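Local coordinates for protein 3,4-dihydroxybenzoate decarboxylase (Enterobacter cloacae, PDB 5NY5) that probably catalyses the reversible decarboxylation of 3,4-dihydroxybenzoate to catechol, as a UbiD-family enzyme dependent on prenylated FMN and a metal ion, at residues D7-I12 / R260-I265; E34-Y39 / T319-G324; K64-S69 / L134-T139. All blocks are in the same frame, centred on the assembly; numbering follows the deposited sequence.

In the fold
From the N terminus, residues 7-12, at the start of the first helix, meet 260-265 at the head of a strand of the seven-stranded antiparallel sheet, so contact 1 closes a long loop. Residues 34-39, on the next helix, meet the loop 319-324 in contact 2; the two closures cross along the chain. Contact 3, 64-69 with 134-139, is the shortest of the three closures and lies within both loops. Contacts 1 and 3 touch where Ile263 packs on Leu135; contacts 2 and 3 share the salt bridge between Glu34 and Lys64. Together, contacts 2 and 3 fasten the UbiD N-terminal region to later parts of the chain, and contact 1 adds the chain's first helix.

Contact 1 of 3, residues D7-I12 / R260-I265; sequences DLRSAI and RAEIII
Two salt bridges, Asp7 with Arg260 and Arg9 with Glu262, join the N-terminal end of helix 8-16 to the residues leading into strand 263-269. Their charges are placed in opposite order, the helix offering acid then base and the other segment base then acid. Arg260 bends at its second and third torsions, which brings its guanidinium back to the start of the helix; Arg260 NH2 comes 2.7 Å from Asp7 OD2, with the carboxylate and guanidinium planes only 12° apart. Arg9 instead stretches from CG to NE and crosses Glu262 at about a right angle, yet their flat ends are nearly coplanar, 22° apart. Here the carboxylate lies at the guanidinium edge: Arg9 NE donates to the syn lone pair of Glu262 OE2 at 2.8 Å, and a weak bond runs from Arg9 NH2 to Glu262 OE1. Bending at chi2 (-78°) turns the Glu262 carboxylate toward this edge, while Glu262 CG rests 3.8 Å from Leu8 CD2, an apolar contact beside the charged pair. Asp7 also suits its place as the N-cap of the helix.

Two waters bridge the segments: one links the backbones, accepting from Leu8 N and donating to Arg260 O; the other links the Arg9 amide to Glu262 OE2. Further along, Glu262 and Ile263 both face Met210 in a classic beta bulge. Glu262 OE1 also accepts from Ile316 N, and Arg9 NH2 donates to Asn313 O, so the pair is tied to strand 316-319 and to the loop just before it. A buried glutamate gripped by an arginine, a water and a backbone amide would be expected to remain ionised.

Contact 2 of 3, residues E34-Y39 / T319-G324; sequences ELAGVY and TLVGPG
Val321 packs against Ala36 and Tyr39 where helix 34-42 lies against the mixed sheet of the UbiD N-terminal region, beside the loop that leaves strand 316-319, the edge strand that the later part of the chain adds to that sheet. The side-chain packing is apolar, and one branched side chain carries all of it from the loop side. Starting at its root, Val321 CB stands at the edge of the Tyr39 ring, in the ring plane, 3.8 Å from Tyr39 CD2. From there the side chain forks. Val321 CG1, anti to the backbone N (chi1 172°), reaches the helix and touches Ala36 twice, lying 3.8 Å from both Ala36 CB and Ala36 O. Val321 CG2 sits between the two partners, 4.1 Å from Tyr39 CD2 and 4.2 Å from Ala36 CA. A beta-branched residue thus spans two helix positions three residues apart, about one turn, without a long or flexible chain.

The partners are matched to that shape. Ala36 is small enough to let the loop come close, Ala36 CA lying 5.8 Å from Val321 CA. Tyr39 offers a ring edge to the valine, while its hydroxyl bonds to Pro56 O, which fixes the far end of the ring. Beyond Val321 the chain turns sharply: Gly322 adopts backbone angles (phi 129°, psi -76°) at which a CB would run into the preceding carbonyl O, and the peptide before Pro323 is cis. Val73 of the neighbouring strand also touches both Tyr39 and Val321. Phe478 of the second subunit packs on Ala36 and Val321, so the junction of helix and loop also forms part of a subunit interface. The Gly322 amide is held in turn by the side chain of Asn140, its N donating to OD1.

Contact 3 of 3, residues K64-S69 / L134-T139; sequences KGYPGS and LLPAPT
A type II beta turn from Tyr66 to Ser69 faces an inverse gamma turn centred on Pro136, the nearest CA atoms, those of Tyr66 and Pro136, lying 6.8 Å apart. Gly68 occupies the third place of the first turn, where its positive phi (83°) is readily adopted by a residue without a CB. Tyr66 lays its ring flat over the proline: Pro136 CB sits 3.4 Å from the Tyr66 ring centroid and 8° off the normal, a CH-pi contact almost straight above the ring centre. With CG anti to the carbonyl carbon (chi1 -70°), the tyrosine swings across Pro136, and Tyr66 CE2 comes 3.9 Å from Leu135 C. Its hydroxyl passes beyond the proline to bond with Arg132 O in the preceding helix.

At the other end of the turn, Ser69 borders the same proline, Ser69 OG lying 3.6 Å from Pro136 CD and Ser69 CB 3.7 Å from Pro136 CG. Val63 and Leu317 also pack on Pro136. The rigid pyrrolidine offers polarised C-H bonds to an electron-rich ring, so dispersion and weak electrostatics, rather than direct hydrogen bonds between the two segments, hold these two turns together.

Contact 1 of 3, residues D7-I12 / R260-I265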
# COMPACT_ATOMS: atom_id res chain seq x y z
N ASP A 7 36.25 -38.90 19.50
CA ASP A 7 36.46 -37.82 20.45
C ASP A 7 37.01 -36.61 19.70
O ASP A 7 37.13 -36.62 18.48
CB ASP A 7 37.39 -38.26 21.59
CG ASP A 7 38.68 -38.90 21.09
OD1 ASP A 7 39.07 -38.64 19.94
OD2 ASP A 7 39.30 -39.65 21.87
N LEU A 8 37.34 -35.57 20.46
CA LEU A 8 37.85 -34.34 19.86
C LEU A 8 39.20 -34.57 19.20
O LEU A 8 39.46 -34.07 18.10
CB LEU A 8 37.94 -33.24 20.91
CG LEU A 8 38.58 -31.92 20.50
CD1 LEU A 8 37.83 -31.29 19.34
CD2 LEU A 8 38.61 -30.98 21.70
N ARG A 9 40.09 -35.33 19.85
CA ARG A 9 41.45 -35.47 19.34
C ARG A 9 41.51 -36.33 18.08
O ARG A 9 42.37 -36.09 17.22
CB ARG A 9 42.35 -36.04 20.43
CG ARG A 9 42.45 -35.14 21.65
CD ARG A 9 43.46 -35.65 22.65
NE ARG A 9 43.37 -34.95 23.92
CZ ARG A 9 44.27 -35.02 24.89
NH1 ARG A 9 45.36 -35.77 24.73
NH2 ARG A 9 44.10 -34.34 26.01
N SER A 10 40.62 -37.31 17.95
CA SER A 10 40.57 -38.06 16.69
C SER A 10 39.98 -37.21 15.57
O SER A 10 40.28 -37.45 14.40
CB SER A 10 39.77 -39.35 16.87
OG SER A 10 38.71 -39.18 17.79
N ALA A 11 39.17 -36.21 15.91
CA ALA A 11 38.65 -35.31 14.89
C ALA A 11 39.73 -34.35 14.41
O ALA A 11 39.84 -34.08 13.21
CB ALA A 11 37.45 -34.54 15.43
N ILE A 12 40.53 -33.82 15.34
CA ILE A 12 41.65 -32.96 14.96
C ILE A 12 42.61 -33.71 14.05
O ILE A 12 43.18 -33.13 13.11
CB ILE A 12 42.35 -32.42 16.22
CG1 ILE A 12 41.40 -31.53 17.02
CG2 ILE A 12 43.62 -31.68 15.86
CD1 ILE A 12 42.00 -31.01 18.31
N ARG A 260 34.30 -39.78 26.68
CA ARG A 260 35.38 -39.38 25.79
C ARG A 260 35.62 -37.87 25.80
O ARG A 260 36.40 -37.38 24.98
CB ARG A 260 35.10 -39.84 24.36
CG ARG A 260 34.90 -41.34 24.23
CD ARG A 260 36.19 -42.09 24.44
NE ARG A 260 37.07 -41.98 23.29
CZ ARG A 260 38.32 -42.44 23.26
NH1 ARG A 260 38.83 -43.04 24.33
NH2 ARG A 260 39.06 -42.30 22.17
N ALA A 261 34.98 -37.14 26.71
CA ALA A 261 35.09 -35.69 26.71
C ALA A 261 36.47 -35.24 27.16
O ALA A 261 37.25 -36.01 27.74
CB ALA A 261 34.02 -35.08 27.61
N GLU A 262 36.78 -33.97 26.90
CA GLU A 262 38.04 -33.40 27.33
C GLU A 262 37.96 -32.90 28.77
O GLU A 262 38.82 -33.22 29.59
CB GLU A 262 38.46 -32.26 26.39
CG GLU A 262 38.98 -32.72 25.04
CD GLU A 262 40.41 -33.23 25.11
OE1 GLU A 262 41.19 -32.71 25.93
OE2 GLU A 262 40.75 -34.15 24.34
N ILE A 263 36.94 -32.11 29.08
CA ILE A 263 36.76 -31.53 30.41
C ILE A 263 35.32 -31.74 30.85
O ILE A 263 34.39 -31.64 30.04
CB ILE A 263 37.12 -30.03 30.43
CG1 ILE A 263 38.52 -29.80 29.87
CG2 ILE A 263 37.03 -29.48 31.85
CD1 ILE A 263 38.98 -28.37 29.95
N ILE A 264 35.14 -32.04 32.14
CA ILE A 264 33.82 -32.20 32.74
C ILE A 264 33.73 -31.29 33.95
O ILE A 264 34.66 -31.21 34.75
CB ILE A 264 33.55 -33.66 33.16
CG1 ILE A 264 33.78 -34.62 31.99
CG2 ILE A 264 32.14 -33.81 33.70
CD1 ILE A 264 32.82 -34.41 30.86
N ILE A 265 32.61 -30.59 34.07
CA ILE A 265 32.30 -29.81 35.26
C ILE A 265 31.07 -30.43 35.91
O ILE A 265 29.98 -30.45 35.31
CB ILE A 265 32.06 -28.33 34.94
CG1 ILE A 265 33.28 -27.73 34.24
CG2 ILE A 265 31.74 -27.55 36.20
CD1 ILE A 265 33.12 -26.26 33.91
O HOH W 1 36.17 -35.54 22.98
O HOH W 2 39.48 -35.67 22.62

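Contact 2 of 3, residues E34-Y39 / T319-G324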
# COMPACT_ATOMS: atom_id res chain seq x y z
N GLU A 34 42.18 -10.70 24.08
CA GLU A 34 43.17 -10.86 23.02
C GLU A 34 42.94 -12.14 22.23
O GLU A 34 43.07 -12.16 21.00
CB GLU A 34 44.58 -10.84 23.60
CG GLU A 34 45.64 -11.37 22.66
CD GLU A 34 47.05 -11.01 23.08
OE1 GLU A 34 47.51 -9.90 22.74
OE2 GLU A 34 47.70 -11.83 23.76
N LEU A 35 42.59 -13.23 22.93
CA LEU A 35 42.37 -14.51 22.26
C LEU A 35 41.30 -14.39 21.18
O LEU A 35 41.53 -14.76 20.02
CB LEU A 35 41.99 -15.56 23.29
CG LEU A 35 41.86 -17.01 22.81
CD1 LEU A 35 42.91 -17.27 21.78
CD2 LEU A 35 42.03 -17.98 23.97
N ALA A 36 40.12 -13.86 21.53
CA ALA A 36 39.06 -13.72 20.55
C ALA A 36 39.42 -12.70 19.48
O ALA A 36 39.09 -12.89 18.30
CB ALA A 36 37.76 -13.32 21.24
N GLY A 37 40.11 -11.63 19.87
CA GLY A 37 40.50 -10.62 18.89
C GLY A 37 41.38 -11.19 17.80
O GLY A 37 41.31 -10.76 16.64
N VAL A 38 42.23 -12.16 18.14
CA VAL A 38 43.08 -12.80 17.15
C VAL A 38 42.25 -13.63 16.19
O VAL A 38 42.34 -13.49 14.96
CB VAL A 38 44.17 -13.64 17.83
CG1 VAL A 38 44.90 -14.49 16.80
CG2 VAL A 38 45.14 -12.75 18.57
N TYR A 39 41.41 -14.52 16.73
CA TYR A 39 40.64 -15.42 15.87
C TYR A 39 39.56 -14.69 15.08
O TYR A 39 39.04 -15.25 14.11
CB TYR A 39 40.01 -16.54 16.69
CG TYR A 39 39.52 -17.68 15.84
CD1 TYR A 39 40.37 -18.30 14.93
CD2 TYR A 39 38.22 -18.13 15.92
CE1 TYR A 39 39.94 -19.34 14.14
CE2 TYR A 39 37.77 -19.17 15.14
CZ TYR A 39 38.64 -19.77 14.25
OH TYR A 39 38.20 -20.81 13.45
N THR A 319 35.96 -23.94 22.93
CA THR A 319 34.91 -22.94 22.98
C THR A 319 34.77 -22.35 21.57
O THR A 319 35.31 -22.89 20.60
CB THR A 319 35.22 -21.87 24.04
OG1 THR A 319 34.10 -20.99 24.17
CG2 THR A 319 36.45 -21.07 23.65
N LEU A 320 34.02 -21.26 21.46
CA LEU A 320 33.82 -20.60 20.17
C LEU A 320 34.16 -19.12 20.30
O LEU A 320 34.35 -18.60 21.40
CB LEU A 320 32.38 -20.78 19.66
CG LEU A 320 31.18 -20.51 20.58
CD1 LEU A 320 30.96 -19.02 20.82
CD2 LEU A 320 29.93 -21.14 20.00
N VAL A 321 34.24 -18.46 19.15
CA VAL A 321 34.47 -17.02 19.07
C VAL A 321 33.46 -16.44 18.09
O VAL A 321 33.25 -16.99 17.01
CB VAL A 321 35.91 -16.70 18.62
CG1 VAL A 321 36.08 -15.22 18.36
CG2 VAL A 321 36.91 -17.17 19.66
N GLY A 322 32.84 -15.33 18.47
CA GLY A 322 31.94 -14.65 17.57
C GLY A 322 30.56 -14.31 18.10
O GLY A 322 30.29 -13.17 18.44
N PRO A 323 29.66 -15.32 18.18
CA PRO A 323 29.87 -16.74 17.91
C PRO A 323 30.03 -17.09 16.44
O PRO A 323 30.35 -18.23 16.14
CB PRO A 323 28.61 -17.38 18.49
CG PRO A 323 27.57 -16.34 18.35
CD PRO A 323 28.28 -15.04 18.59
N GLY A 324 29.79 -16.13 15.55
CA GLY A 324 30.24 -16.25 14.17
C GLY A 324 29.71 -17.47 13.46
O GLY A 324 28.62 -17.96 13.75

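Contact 3 of 3, residues K64-S69 / L134-T139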
# COMPACT_ATOMS: atom_id res chain seq x y z
N LYS A 64 48.69 -17.19 28.31
CA LYS A 64 49.35 -16.37 29.31
C LYS A 64 48.78 -16.66 30.69
O LYS A 64 47.56 -16.63 30.89
CB LYS A 64 49.19 -14.89 28.98
CG LYS A 64 49.85 -14.45 27.68
CD LYS A 64 49.61 -12.97 27.43
CE LYS A 64 50.17 -12.52 26.09
NZ LYS A 64 49.87 -11.09 25.83
N GLY A 65 49.67 -16.93 31.64
CA GLY A 65 49.26 -17.28 32.99
C GLY A 65 48.70 -18.67 33.15
O GLY A 65 48.31 -19.03 34.27
N TYR A 66 48.65 -19.47 32.09
CA TYR A 66 48.12 -20.83 32.14
C TYR A 66 49.03 -21.78 31.38
O TYR A 66 48.67 -22.30 30.32
CB TYR A 66 46.70 -20.88 31.57
CG TYR A 66 45.66 -20.21 32.43
CD1 TYR A 66 45.41 -18.84 32.32
CD2 TYR A 66 44.90 -20.94 33.34
CE1 TYR A 66 44.45 -18.23 33.10
CE2 TYR A 66 43.95 -20.33 34.12
CZ TYR A 66 43.72 -18.98 34.00
OH TYR A 66 42.77 -18.37 34.77
N PRO A 67 50.23 -22.04 31.91
CA PRO A 67 51.06 -23.09 31.31
C PRO A 67 50.39 -24.44 31.45
O PRO A 67 49.73 -24.73 32.45
CB PRO A 67 52.36 -23.01 32.12
CG PRO A 67 51.95 -22.42 33.43
CD PRO A 67 50.86 -21.45 33.10
N GLY A 68 50.55 -25.28 30.42
CA GLY A 68 49.89 -26.56 30.38
C GLY A 68 48.46 -26.52 29.88
O GLY A 68 47.87 -27.59 29.67
N SER A 69 47.88 -25.34 29.70
CA SER A 69 46.57 -25.21 29.09
C SER A 69 46.70 -24.96 27.60
O SER A 69 47.69 -24.38 27.13
CB SER A 69 45.77 -24.08 29.74
OG SER A 69 45.26 -24.46 31.00
N LEU A 134 42.14 -23.23 37.43
CA LEU A 134 42.04 -24.53 36.78
C LEU A 134 41.81 -24.41 35.28
O LEU A 134 42.46 -25.12 34.50
CB LEU A 134 40.91 -25.33 37.42
CG LEU A 134 40.98 -26.86 37.34
CD1 LEU A 134 42.37 -27.33 37.71
CD2 LEU A 134 39.96 -27.47 38.28
N LEU A 135 40.90 -23.53 34.85
CA LEU A 135 40.52 -23.44 33.46
C LEU A 135 40.64 -21.99 32.98
O LEU A 135 40.11 -21.08 33.62
CB LEU A 135 39.08 -23.94 33.26
CG LEU A 135 38.85 -25.39 33.69
CD1 LEU A 135 37.39 -25.77 33.57
CD2 LEU A 135 39.72 -26.32 32.86
N PRO A 136 41.30 -21.76 31.93
CA PRO A 136 41.39 -20.40 31.37
C PRO A 136 40.21 -20.07 30.46
O PRO A 136 40.29 -20.06 29.23
CB PRO A 136 42.71 -20.44 30.60
CG PRO A 136 42.81 -21.86 30.14
CD PRO A 136 42.17 -22.71 31.21
N ALA A 137 39.07 -19.80 31.08
CA ALA A 137 37.88 -19.44 30.32
C ALA A 137 38.09 -18.09 29.66
O ALA A 137 38.41 -17.11 30.35
CB ALA A 137 36.66 -19.40 31.23
N PRO A 138 37.94 -17.98 28.35
CA PRO A 138 38.22 -16.71 27.67
C PRO A 138 37.05 -15.75 27.74
O PRO A 138 35.90 -16.13 27.99
CB PRO A 138 38.50 -17.14 26.22
CG PRO A 138 38.18 -18.63 26.15
CD PRO A 138 37.47 -19.00 27.40
N THR A 139 37.36 -14.48 27.51
CA THR A 139 36.37 -13.43 27.32
C THR A 139 36.43 -12.99 25.87
O THR A 139 37.52 -12.72 25.34
CB THR A 139 36.62 -12.25 28.25
OG1 THR A 139 37.82 -11.58 27.85
CG2 THR A 139 36.77 -12.72 29.69